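Local coordinates for protein phosphatase (Thermotoga maritima, PDB 1NF2) that probably acts as a magnesium-dependent phosphatase of the haloacid dehalogenase (HAD) superfamily, with a separate alpha/beta domain for substrate binding, at residues Asp90-Ile95 / Ile163-Phe168. Residues are numbered along the deposited sequence.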
loop_
_atom_site.group_PDB
_atom_site.type_symbol
_atom_site.label_atom_id
_atom_site.label_comp_id
_atom_site.label_asym_id
_atom_site.label_seq_id
_atom_site.Cartn_x
_atom_site.Cartn_y
_atom_site.Cartn_z
ATOM N N ASP A 90 -6.662 7.815 -22.539
ATOM C CA ASP A 90 -6.890 6.723 -23.481
ATOM C C ASP A 90 -7.680 5.582 -22.855
ATOM O O ASP A 90 -8.564 5.003 -23.493
ATOM C CB ASP A 90 -5.566 6.153 -23.989
ATOM C CG ASP A 90 -4.926 7.019 -25.045
ATOM O OD1 ASP A 90 -3.927 6.570 -25.644
ATOM O OD2 ASP A 90 -5.418 8.145 -25.273
ATOM N N ILE A 91 -7.349 5.250 -21.609
ATOM C CA ILE A 91 -8.022 4.165 -20.908
ATOM C C ILE A 91 -9.478 4.501 -20.630
ATOM O O ILE A 91 -10.353 3.660 -20.816
ATOM C CB ILE A 91 -7.304 3.831 -19.575
ATOM C CG1 ILE A 91 -5.918 3.242 -19.873
ATOM C CG2 ILE A 91 -8.142 2.858 -18.753
ATOM C CD1 ILE A 91 -5.082 2.954 -18.629
ATOM N N ILE A 92 -9.736 5.728 -20.189
ATOM C CA ILE A 92 -11.099 6.163 -19.888
ATOM C C ILE A 92 -11.972 6.238 -21.140
ATOM O O ILE A 92 -13.122 5.792 -21.125
ATOM C CB ILE A 92 -11.109 7.544 -19.165
ATOM C CG1 ILE A 92 -11.038 7.340 -17.648
ATOM C CG2 ILE A 92 -12.376 8.318 -19.500
ATOM C CD1 ILE A 92 -9.820 6.597 -17.177
ATOM N N GLU A 93 -11.437 6.803 -22.219
ATOM C CA GLU A 93 -12.197 6.904 -23.461
ATOM C C GLU A 93 -12.466 5.514 -24.036
ATOM O O GLU A 93 -13.471 5.288 -24.703
ATOM C CB GLU A 93 -11.451 7.776 -24.470
ATOM C CG GLU A 93 -11.507 9.256 -24.113
ATOM C CD GLU A 93 -10.763 10.143 -25.095
ATOM O OE1 GLU A 93 -10.819 11.382 -24.925
ATOM O OE2 GLU A 93 -10.123 9.606 -26.029
ATOM N N TYR A 94 -11.577 4.576 -23.743
ATOM C CA TYR A 94 -11.722 3.206 -24.215
ATOM C C TYR A 94 -12.768 2.455 -23.383
ATOM O O TYR A 94 -13.595 1.705 -23.910
ATOM C CB TYR A 94 -10.380 2.490 -24.087
ATOM C CG TYR A 94 -10.335 1.097 -24.678
ATOM C CD1 TYR A 94 -9.881 0.885 -25.981
ATOM C CD2 TYR A 94 -10.705 -0.012 -23.921
ATOM C CE1 TYR A 94 -9.788 -0.403 -26.514
ATOM C CE2 TYR A 94 -10.619 -1.298 -24.442
ATOM C CZ TYR A 94 -10.159 -1.488 -25.738
ATOM O OH TYR A 94 -10.070 -2.762 -26.244
ATOM N N ILE A 95 -12.729 2.687 -22.075
ATOM C CA ILE A 95 -13.605 2.012 -21.133
ATOM C C ILE A 95 -15.051 2.506 -21.028
ATOM O O ILE A 95 -15.952 1.725 -20.720
ATOM C CB ILE A 95 -12.963 2.052 -19.736
ATOM C CG1 ILE A 95 -13.469 0.894 -18.891
ATOM C CG2 ILE A 95 -13.288 3.366 -19.048
ATOM C CD1 ILE A 95 -12.870 0.883 -17.510
ATOM N N ILE A 163 -9.488 -7.928 -21.889
ATOM C CA ILE A 163 -9.326 -6.924 -22.931
ATOM C C ILE A 163 -8.492 -5.703 -22.527
ATOM O O ILE A 163 -7.781 -5.137 -23.357
ATOM C CB ILE A 163 -10.699 -6.442 -23.473
ATOM C CG1 ILE A 163 -11.052 -5.083 -22.882
ATOM C CG2 ILE A 163 -11.779 -7.455 -23.129
ATOM C CD1 ILE A 163 -12.071 -4.325 -23.687
ATOM N N LEU A 164 -8.577 -5.289 -21.265
ATOM C CA LEU A 164 -7.808 -4.133 -20.823
ATOM C C LEU A 164 -6.330 -4.472 -20.692
ATOM O O LEU A 164 -5.470 -3.623 -20.928
ATOM C CB LEU A 164 -8.366 -3.582 -19.503
ATOM C CG LEU A 164 -9.693 -2.838 -19.689
ATOM C CD1 LEU A 164 -10.287 -2.453 -18.351
ATOM C CD2 LEU A 164 -9.454 -1.604 -20.550
ATOM N N SER A 165 -6.030 -5.716 -20.342
ATOM C CA SER A 165 -4.641 -6.136 -20.216
ATOM C C SER A 165 -4.003 -6.209 -21.608
ATOM O O SER A 165 -2.931 -5.655 -21.838
ATOM C CB SER A 165 -4.560 -7.503 -19.532
ATOM O OG SER A 165 -3.208 -7.897 -19.361
ATOM N N GLU A 166 -4.672 -6.897 -22.532
ATOM C CA GLU A 166 -4.182 -7.035 -23.904
ATOM C C GLU A 166 -3.935 -5.673 -24.537
ATOM O O GLU A 166 -2.947 -5.466 -25.234
ATOM C CB GLU A 166 -5.207 -7.780 -24.760
ATOM C CG GLU A 166 -5.370 -9.242 -24.423
ATOM C CD GLU A 166 -4.165 -10.063 -24.822
ATOM O OE1 GLU A 166 -3.078 -9.854 -24.244
ATOM O OE2 GLU A 166 -4.305 -10.917 -25.720
ATOM N N ARG A 167 -4.849 -4.745 -24.276
ATOM C CA ARG A 167 -4.775 -3.406 -24.840
ATOM C C ARG A 167 -3.818 -2.436 -24.150
ATOM O O ARG A 167 -3.198 -1.605 -24.814
ATOM C CB ARG A 167 -6.177 -2.793 -24.867
ATOM C CG ARG A 167 -6.236 -1.369 -25.398
ATOM C CD ARG A 167 -5.856 -1.281 -26.879
ATOM N NE ARG A 167 -5.964 0.095 -27.355
ATOM C CZ ARG A 167 -5.142 1.079 -26.995
ATOM N NH1 ARG A 167 -4.134 0.837 -26.160
ATOM N NH2 ARG A 167 -5.353 2.317 -27.435
ATOM N N PHE A 168 -3.686 -2.537 -22.831
ATOM C CA PHE A 168 -2.826 -1.607 -22.107
ATOM C C PHE A 168 -1.670 -2.190 -21.299
ATOM O O PHE A 168 -0.962 -1.459 -20.611
ATOM C CB PHE A 168 -3.694 -0.743 -21.205
ATOM C CG PHE A 168 -4.694 0.084 -21.953
ATOM C CD1 PHE A 168 -4.275 1.110 -22.791
ATOM C CD2 PHE A 168 -6.058 -0.135 -21.793
ATOM C CE1 PHE A 168 -5.207 1.913 -23.456
ATOM C CE2 PHE A 168 -6.992 0.661 -22.453
ATOM C CZ PHE A 168 -6.565 1.688 -23.283
#
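Two helices of the alpha/beta substrate-binding domain, which in this HAD-family phosphatase is distinct from the domain holding the magnesium site, pack here through a knob-into-hole contact. The segments 90-95 and 163-168 run roughly antiparallel, at 140°, with axes 11.9 Å apart, a wide spacing filled by two aromatic rings. Tyr94 is the knob: its t rotamer carries the ring across to the second helix, among Ile163, Leu164, Arg167 and Phe168, and it loses more surface than any other residue here (107 of 388 Å²). Ile163 meets the ring edge, its CD1 3.4 Å from Tyr94 CE2, while Leu164 CD2 lies 3.9 Å from Tyr94 CD2. Phe168, in the m rotamer, projects back toward the first helix and turns its edge to the Tyr94 face in a T-shaped pair, centroids 5.4 Å apart and planes at 78°. Arg167 also lies over a Tyr94 face, but with its aliphatic part: CG makes a CH-pi contact 4.2 Å from the ring centroid. The contact is mainly apolar, with no hydrogen bond between the segments; at its rim the backbone O of Asp90 lies 3.9 Å from Phe168 CZ. Beneath the rings, Ile91 and Ile95 continue onto Leu148 and Leu150 of strand 147-151, and Leu164 also touches Leu150, so both helices rest on the same strand of the domain's sheet. Ile95 CD1 and Leu164 CD1 approach to 4.3 Å. The m chi1 of Ile91 places CG1 over the Phe168 face, 3.6 Å from the ring centroid and just 4° off the ring normal.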